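Long-range contact in uncharacterized protein YP_928783.1 (Shewanella amazonensis SB2B, PDB 3KE2), which is of unknown function but, as a member of a winged helix-turn-helix family, may bind DNA: residues A[18-30]-A[49-62]. Residues are numbered along the deposited sequence; the frame is centred on the assembly and turned at random.
Sequences AFLRKLYLAHLMD and TLQDAIASFADIGI
Phe19 opens the contact: its ring carbon CE1 lies 4.0 Å from CD1 of Ile60. Arg21 crosses Thr49 at about a right angle, CD and NE both beside the methyl CG2 in the conformer given, a placing that is doubtful. Lys22 rests its CB by CE1 of Phe57, and the chain, extended as far as CE and then turned at chi4 (-56°), brings NZ 2.8 Å from OG of Ser56, to which it donates. That hydroxyl in turn donates to Ala53 O near the end of helix 47-55; serine suits this relay because it can accept and donate at once. With an alanine here, the Ser56 hydroxyl is likely to lose its ammonium donor and the methylenes CD and CE beside it. Leu23 adds CD1 against CD1 of Ile60 at 3.6 Å. Leu25 fits its CD1 onto the small Ala53, 3.7 Å from CB, while its own CB meets the edge of Phe57. Ala26, short enough to let the ring come close, also touches Ile62. Met29, present as selenomethionine, makes an oblique Met-aromatic contact with Phe57, SE 5.1 Å from the ring centroid, and its CE reaches Ile54. Helices 18-30 and 49-55 thus cross nearly perpendicularly (-93°) beside the antiparallel strands 63-67 and 77-82, consistent with a winged helix-turn-helix fold; Leu39 of helix 36-43 and Tyr78 of strand 77-82 close round Met29, and Phe19 of the second subunit packs on Ile60.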
ATOM      1  N   ALA A  18      -4.803   8.073   3.501  1.00 20.34           N
ATOM      2  CA  ALA A  18      -3.591   7.857   4.306  1.00 19.91           C
ATOM      3  C   ALA A  18      -2.558   7.032   3.582  1.00 19.42           C
ATOM      4  O   ALA A  18      -1.374   7.210   3.791  1.00 20.80           O
ATOM      5  CB  ALA A  18      -3.935   7.199   5.658  1.00 19.73           C
ATOM      6  N   PHE A  19      -3.004   6.106   2.756  1.00 18.69           N
ATOM      7  CA  PHE A  19      -2.105   5.253   1.979  1.00 17.54           C
ATOM      8  C   PHE A  19      -1.431   6.064   0.878  1.00 16.96           C
ATOM      9  O   PHE A  19      -0.226   6.012   0.713  1.00 16.54           O
ATOM     10  CB  PHE A  19      -2.899   4.053   1.409  1.00 17.52           C
ATOM     11  CG  PHE A  19      -2.109   3.155   0.477  1.00 17.36           C
ATOM     12  CD1 PHE A  19      -1.256   2.188   0.979  1.00 16.36           C
ATOM     13  CD2 PHE A  19      -2.266   3.256  -0.913  1.00 16.98           C
ATOM     14  CE1 PHE A  19      -0.537   1.377   0.123  1.00 16.61           C
ATOM     15  CE2 PHE A  19      -1.560   2.442  -1.762  1.00 17.27           C
ATOM     16  CZ  PHE A  19      -0.691   1.506  -1.248  1.00 17.16           C
ATOM     17  N   LEU A  20      -2.211   6.823   0.130  1.00 16.71           N
ATOM     18  CA  LEU A  20      -1.651   7.628  -0.933  1.00 17.22           C
ATOM     19  C   LEU A  20      -0.670   8.681  -0.372  1.00 18.20           C
ATOM     20  O   LEU A  20       0.267   9.100  -1.067  1.00 18.16           O
ATOM     21  CB  LEU A  20      -2.765   8.291  -1.747  1.00 17.07           C
ATOM     22  CG  LEU A  20      -3.696   7.370  -2.556  1.00 16.58           C
ATOM     23  CD1 LEU A  20      -4.849   8.176  -3.084  1.00 16.12           C
ATOM     24  CD2 LEU A  20      -2.974   6.647  -3.699  1.00 14.61           C
ATOM     25  N   ARG A  21      -0.885   9.108   0.876  1.00 18.87           N
ATOM     26  CA  ARG A  21      -0.011  10.066   1.534  0.50 18.97           C
ATOM     27  C   ARG A  21       1.358   9.449   1.666  1.00 19.10           C
ATOM     28  O   ARG A  21       2.380  10.082   1.408  1.00 19.06           O
ATOM     29  CB  ARG A  21      -0.558  10.438   2.929  0.50 19.34           C
ATOM     30  CG  ARG A  21       0.298  11.467   3.732  0.50 18.92           C
ATOM     31  CD  ARG A  21      -0.309  11.834   5.125  0.50 18.48           C
ATOM     32  NE  ARG A  21      -1.708  12.276   5.049  0.50 18.15           N
ATOM     33  CZ  ARG A  21      -2.741  11.569   5.496  0.50 16.60           C
ATOM     34  NH1 ARG A  21      -2.523  10.425   6.115  0.50 16.83           N
ATOM     35  NH2 ARG A  21      -3.979  12.029   5.380  0.50 15.23           N
ATOM     36  N   LYS A  22       1.382   8.179   2.074  1.00 18.83           N
ATOM     37  CA  LYS A  22       2.662   7.507   2.259  1.00 18.85           C
ATOM     38  C   LYS A  22       3.329   7.353   0.910  1.00 18.20           C
ATOM     39  O   LYS A  22       4.525   7.580   0.804  1.00 18.73           O
ATOM     40  CB  LYS A  22       2.526   6.145   2.971  1.00 18.99           C
ATOM     41  CG  LYS A  22       1.699   6.173   4.289  1.00 21.30           C
ATOM     42  CD  LYS A  22       1.618   4.780   4.976  1.00 23.33           C
ATOM     43  CE  LYS A  22       0.298   4.566   5.800  1.00 24.41           C
ATOM     44  NZ  LYS A  22       0.014   5.580   6.842  1.00 26.82           N
ATOM     45  N   LEU A  23       2.578   7.002  -0.132  1.00 17.35           N
ATOM     46  CA  LEU A  23       3.206   6.838  -1.459  1.00 17.23           C
ATOM     47  C   LEU A  23       3.722   8.133  -2.033  1.00 17.59           C
ATOM     48  O   LEU A  23       4.744   8.150  -2.738  1.00 17.36           O
ATOM     49  CB  LEU A  23       2.260   6.189  -2.472  1.00 17.09           C
ATOM     50  CG  LEU A  23       2.245   4.672  -2.606  1.00 15.59           C
ATOM     51  CD1 LEU A  23       2.345   3.970  -1.306  1.00 15.35           C
ATOM     52  CD2 LEU A  23       0.958   4.294  -3.349  1.00 16.68           C
ATOM     53  N   TYR A  24       3.007   9.216  -1.733  1.00 18.03           N
ATOM     54  CA  TYR A  24       3.369  10.541  -2.233  1.00 18.12           C
ATOM     55  C   TYR A  24       4.650  11.009  -1.566  1.00 18.00           C
ATOM     56  O   TYR A  24       5.569  11.529  -2.242  1.00 17.56           O
ATOM     57  CB  TYR A  24       2.243  11.553  -2.006  1.00 18.17           C
ATOM     58  CG  TYR A  24       2.533  12.890  -2.629  1.00 19.46           C
ATOM     59  CD1 TYR A  24       2.493  13.062  -4.006  1.00 21.45           C
ATOM     60  CD2 TYR A  24       2.833  13.984  -1.856  1.00 21.16           C
ATOM     61  CE1 TYR A  24       2.770  14.308  -4.596  1.00 22.23           C
ATOM     62  CE2 TYR A  24       3.109  15.219  -2.429  1.00 22.68           C
ATOM     63  CZ  TYR A  24       3.078  15.375  -3.799  1.00 22.75           C
ATOM     64  OH  TYR A  24       3.346  16.621  -4.349  1.00 25.60           O
ATOM     65  N   LEU A  25       4.721  10.843  -0.247  1.00 17.78           N
ATOM     66  CA  LEU A  25       5.936  11.238   0.467  1.00 17.74           C
ATOM     67  C   LEU A  25       7.124  10.437  -0.076  1.00 17.85           C
ATOM     68  O   LEU A  25       8.171  10.992  -0.429  1.00 17.48           O
ATOM     69  CB  LEU A  25       5.791  11.035   1.960  1.00 17.36           C
ATOM     70  CG  LEU A  25       4.912  12.022   2.665  1.00 16.94           C
ATOM     71  CD1 LEU A  25       4.926  11.723   4.145  1.00 15.94           C
ATOM     72  CD2 LEU A  25       5.458  13.386   2.384  1.00 17.78           C
ATOM     73  N   ALA A  26       6.922   9.134  -0.195  1.00 17.84           N
ATOM     74  CA  ALA A  26       7.962   8.270  -0.676  1.00 17.97           C
ATOM     75  C   ALA A  26       8.430   8.729  -2.048  1.00 17.82           C
ATOM     76  O   ALA A  26       9.615   8.668  -2.344  1.00 18.47           O
ATOM     77  CB  ALA A  26       7.463   6.832  -0.727  1.00 18.23           C
ATOM     78  N   HIS A  27       7.508   9.167  -2.893  1.00 17.61           N
ATOM     79  CA  HIS A  27       7.873   9.656  -4.238  1.00 17.76           C
ATOM     80  C   HIS A  27       8.719  10.923  -4.105  1.00 17.45           C
ATOM     81  O   HIS A  27       9.757  11.032  -4.729  1.00 17.56           O
ATOM     82  CB  HIS A  27       6.601   9.871  -5.081  1.00 17.79           C
ATOM     83  CG  HIS A  27       6.817  10.539  -6.405  1.00 18.48           C
ATOM     84  ND1 HIS A  27       7.083   9.836  -7.565  1.00 20.51           N
ATOM     85  CD2 HIS A  27       6.726  11.845  -6.767  1.00 19.24           C
ATOM     86  CE1 HIS A  27       7.179  10.684  -8.578  1.00 20.64           C
ATOM     87  NE2 HIS A  27       6.964  11.909  -8.122  1.00 21.03           N
ATOM     88  N   LEU A  28       8.286  11.863  -3.267  1.00 17.72           N
ATOM     89  CA  LEU A  28       9.033  13.092  -3.061  1.00 17.95           C
ATOM     90  C   LEU A  28      10.461  12.807  -2.579  1.00 18.86           C
ATOM     91  O   LEU A  28      11.426  13.318  -3.140  1.00 18.72           O
ATOM     92  CB  LEU A  28       8.320  13.969  -2.055  1.00 17.69           C
ATOM     93  CG  LEU A  28       7.021  14.628  -2.507  1.00 16.03           C
ATOM     94  CD1 LEU A  28       6.479  15.413  -1.333  1.00 13.10           C
ATOM     95  CD2 LEU A  28       7.207  15.525  -3.742  1.00 10.98           C
HETATM   96  N   MSE A  29      10.571  11.947  -1.567  1.00 19.66           N
HETATM   97  CA  MSE A  29      11.848  11.560  -0.972  1.00 20.32           C
HETATM   98  C   MSE A  29      12.767  10.862  -1.936  1.00 21.13           C
HETATM   99  O   MSE A  29      13.982  10.947  -1.822  1.00 21.77           O
HETATM  100  CB  MSE A  29      11.592  10.617   0.190  1.00 20.48           C
HETATM  101  CG  MSE A  29      10.867  11.256   1.310  1.00 19.97           C
HETATM  102 SE   MSE A  29      10.395   9.960   2.624  0.75 24.34          SE
HETATM  103  CE  MSE A  29       9.409  11.085   3.717  1.00  9.93           C
ATOM    104  N   ASP A  30      12.191  10.192  -2.909  1.00 22.12           N
ATOM    105  CA  ASP A  30      12.973   9.443  -3.854  1.00 22.85           C
ATOM    106  C   ASP A  30      13.529  10.322  -4.970  1.00 23.50           C
ATOM    107  O   ASP A  30      14.558   9.989  -5.542  1.00 24.56           O
ATOM    108  CB  ASP A  30      12.093   8.332  -4.457  1.00 23.02           C
ATOM    109  CG  ASP A  30      12.893   7.114  -4.930  1.00 23.72           C
ATOM    110  OD1 ASP A  30      13.789   6.646  -4.186  1.00 23.58           O
ATOM    111  OD2 ASP A  30      12.563   6.579  -6.014  1.00 25.51           O
ATOM    112  N   THR A  49       2.170  15.141  11.209  1.00 22.58           N
ATOM    113  CA  THR A  49       1.591  14.332  10.138  1.00 22.11           C
ATOM    114  C   THR A  49       2.732  13.660   9.361  1.00 21.98           C
ATOM    115  O   THR A  49       2.622  12.521   8.914  1.00 22.07           O
ATOM    116  CB  THR A  49       0.716  15.153   9.164  1.00 22.12           C
ATOM    117  OG1 THR A  49      -0.246  15.920   9.886  1.00 22.25           O
ATOM    118  CG2 THR A  49      -0.021  14.230   8.150  1.00 22.76           C
ATOM    119  N   LEU A  50       3.840  14.378   9.206  1.00 21.60           N
ATOM    120  CA  LEU A  50       4.993  13.851   8.501  1.00 21.18           C
ATOM    121  C   LEU A  50       5.667  12.707   9.289  1.00 20.89           C
ATOM    122  O   LEU A  50       5.859  11.624   8.735  1.00 20.99           O
ATOM    123  CB  LEU A  50       5.984  14.996   8.162  1.00 21.12           C
ATOM    124  CG  LEU A  50       5.469  16.009   7.114  1.00 20.45           C
ATOM    125  CD1 LEU A  50       6.413  17.175   6.974  1.00 18.33           C
ATOM    126  CD2 LEU A  50       5.215  15.341   5.740  1.00 15.87           C
ATOM    127  N   GLN A  51       6.015  12.943  10.562  1.00 20.41           N
ATOM    128  CA  GLN A  51       6.647  11.904  11.398  1.00 20.24           C
ATOM    129  C   GLN A  51       5.792  10.651  11.427  1.00 19.52           C
ATOM    130  O   GLN A  51       6.304   9.559  11.269  1.00 19.50           O
ATOM    131  CB  GLN A  51       6.876  12.366  12.853  1.00 20.38           C
ATOM    132  CG  GLN A  51       7.934  13.441  13.087  1.00 22.39           C
ATOM    133  CD  GLN A  51       8.046  13.880  14.575  1.00 25.10           C
ATOM    134  OE1 GLN A  51       7.338  13.349  15.435  1.00 28.39           O
ATOM    135  NE2 GLN A  51       8.936  14.849  14.873  1.00 25.56           N
ATOM    136  N   ASP A  52       4.489  10.820  11.641  1.00 19.17           N
ATOM    137  CA  ASP A  52       3.555   9.688  11.727  1.00 18.79           C
ATOM    138  C   ASP A  52       3.425   8.958  10.413  1.00 18.12           C
ATOM    139  O   ASP A  52       3.304   7.743  10.402  1.00 18.13           O
ATOM    140  CB  ASP A  52       2.140  10.116  12.202  1.00 19.02           C
ATOM    141  CG  ASP A  52       2.096  10.604  13.668  1.00 19.62           C
ATOM    142  OD1 ASP A  52       3.143  10.840  14.310  1.00 21.24           O
ATOM    143  OD2 ASP A  52       0.974  10.784  14.175  1.00 21.36           O
ATOM    144  N   ALA A  53       3.413   9.681   9.303  1.00 17.84           N
ATOM    145  CA  ALA A  53       3.292   9.016   7.998  1.00 17.71           C
ATOM    146  C   ALA A  53       4.543   8.195   7.763  1.00 17.71           C
ATOM    147  O   ALA A  53       4.475   7.001   7.466  1.00 17.96           O
ATOM    148  CB  ALA A  53       3.104  10.007   6.898  1.00 17.49           C
ATOM    149  N   ILE A  54       5.689   8.841   7.951  1.00 17.57           N
ATOM    150  CA  ILE A  54       6.987   8.192   7.784  1.00 17.53           C
ATOM    151  C   ILE A  54       7.106   7.029   8.755  1.00 17.95           C
ATOM    152  O   ILE A  54       7.588   5.948   8.397  1.00 18.39           O
ATOM    153  CB  ILE A  54       8.124   9.184   7.989  1.00 17.15           C
ATOM    154  CG1 ILE A  54       8.130  10.182   6.837  1.00 17.25           C
ATOM    155  CG2 ILE A  54       9.438   8.480   8.030  1.00 16.54           C
ATOM    156  CD1 ILE A  54       9.076  11.354   7.046  1.00 18.61           C
ATOM    157  N   ALA A  55       6.624   7.225   9.971  1.00 18.00           N
ATOM    158  CA  ALA A  55       6.685   6.162  10.958  1.00 18.50           C
ATOM    159  C   ALA A  55       5.970   4.923  10.473  1.00 18.66           C
ATOM    160  O   ALA A  55       6.382   3.830  10.803  1.00 19.50           O
ATOM    161  CB  ALA A  55       6.089   6.617  12.303  1.00 18.17           C
ATOM    162  N   SER A  56       4.918   5.081   9.678  1.00 18.90           N
ATOM    163  CA  SER A  56       4.149   3.924   9.220  1.00 19.39           C
ATOM    164  C   SER A  56       4.538   3.363   7.821  1.00 19.04           C
ATOM    165  O   SER A  56       3.848   2.507   7.294  1.00 19.30           O
ATOM    166  CB  SER A  56       2.635   4.250   9.282  1.00 19.50           C
ATOM    167  OG  SER A  56       2.310   5.322   8.404  1.00 22.28           O
ATOM    168  N   PHE A  57       5.627   3.816   7.220  1.00 18.94           N
ATOM    169  CA  PHE A  57       6.038   3.243   5.927  1.00 18.78           C
ATOM    170  C   PHE A  57       6.274   1.744   6.078  1.00 18.57           C
ATOM    171  O   PHE A  57       5.955   0.960   5.187  1.00 18.49           O
ATOM    172  CB  PHE A  57       7.312   3.909   5.388  1.00 18.80           C
ATOM    173  CG  PHE A  57       7.097   5.227   4.679  1.00 18.97           C
ATOM    174  CD1 PHE A  57       6.022   6.039   4.954  1.00 19.98           C
ATOM    175  CD2 PHE A  57       8.099   5.725   3.845  1.00 21.71           C
ATOM    176  CE1 PHE A  57       5.878   7.261   4.315  1.00 20.73           C
ATOM    177  CE2 PHE A  57       7.974   6.979   3.225  1.00 21.42           C
ATOM    178  CZ  PHE A  57       6.871   7.733   3.460  1.00 21.19           C
ATOM    179  N   ALA A  58       6.850   1.354   7.209  1.00 18.58           N
ATOM    180  CA  ALA A  58       7.127  -0.052   7.475  1.00 18.32           C
ATOM    181  C   ALA A  58       5.837  -0.877   7.360  1.00 18.50           C
ATOM    182  O   ALA A  58       5.886  -2.036   6.939  1.00 18.88           O
ATOM    183  CB  ALA A  58       7.765  -0.214   8.838  1.00 17.93           C
ATOM    184  N   ASP A  59       4.688  -0.277   7.711  1.00 18.35           N
ATOM    185  CA  ASP A  59       3.383  -0.956   7.623  1.00 18.07           C
ATOM    186  C   ASP A  59       3.066  -1.440   6.211  1.00 17.58           C
ATOM    187  O   ASP A  59       2.343  -2.425   6.043  1.00 17.86           O
ATOM    188  CB  ASP A  59       2.212  -0.045   8.078  1.00 18.56           C
ATOM    189  CG  ASP A  59       2.194   0.238   9.606  1.00 20.02           C
ATOM    190  OD1 ASP A  59       3.005  -0.364  10.357  1.00 21.76           O
ATOM    191  OD2 ASP A  59       1.328   1.048  10.046  1.00 21.58           O
ATOM    192  N   ILE A  60       3.579  -0.750   5.197  1.00 16.53           N
ATOM    193  CA  ILE A  60       3.304  -1.135   3.816  1.00 15.79           C
ATOM    194  C   ILE A  60       4.560  -1.626   3.098  1.00 15.69           C
ATOM    195  O   ILE A  60       4.584  -1.705   1.882  1.00 15.39           O
ATOM    196  CB  ILE A  60       2.596   0.020   3.037  1.00 15.74           C
ATOM    197  CG1 ILE A  60       3.477   1.267   2.875  1.00 15.27           C
ATOM    198  CG2 ILE A  60       1.258   0.366   3.756  1.00 15.40           C
ATOM    199  CD1 ILE A  60       2.950   2.294   1.811  1.00 13.42           C
ATOM    200  N   GLY A  61       5.599  -1.964   3.857  1.00 15.76           N
ATOM    201  CA  GLY A  61       6.850  -2.505   3.280  1.00 16.02           C
ATOM    202  C   GLY A  61       7.887  -1.564   2.679  1.00 15.88           C
ATOM    203  O   GLY A  61       8.790  -2.015   1.979  1.00 15.45           O
ATOM    204  N   ILE A  62       7.734  -0.266   2.906  1.00 16.55           N
ATOM    205  CA  ILE A  62       8.701   0.717   2.415  1.00 16.96           C
ATOM    206  C   ILE A  62       9.686   0.956   3.560  1.00 17.78           C
ATOM    207  O   ILE A  62       9.291   1.417   4.650  1.00 18.04           O
ATOM    208  CB  ILE A  62       8.052   2.038   1.976  1.00 16.58           C
ATOM    209  CG1 ILE A  62       7.046   1.792   0.849  1.00 17.25           C
ATOM    210  CG2 ILE A  62       9.093   3.004   1.504  1.00 15.64           C
ATOM    211  CD1 ILE A  62       6.301   3.054   0.337  1.00 15.96           C
TER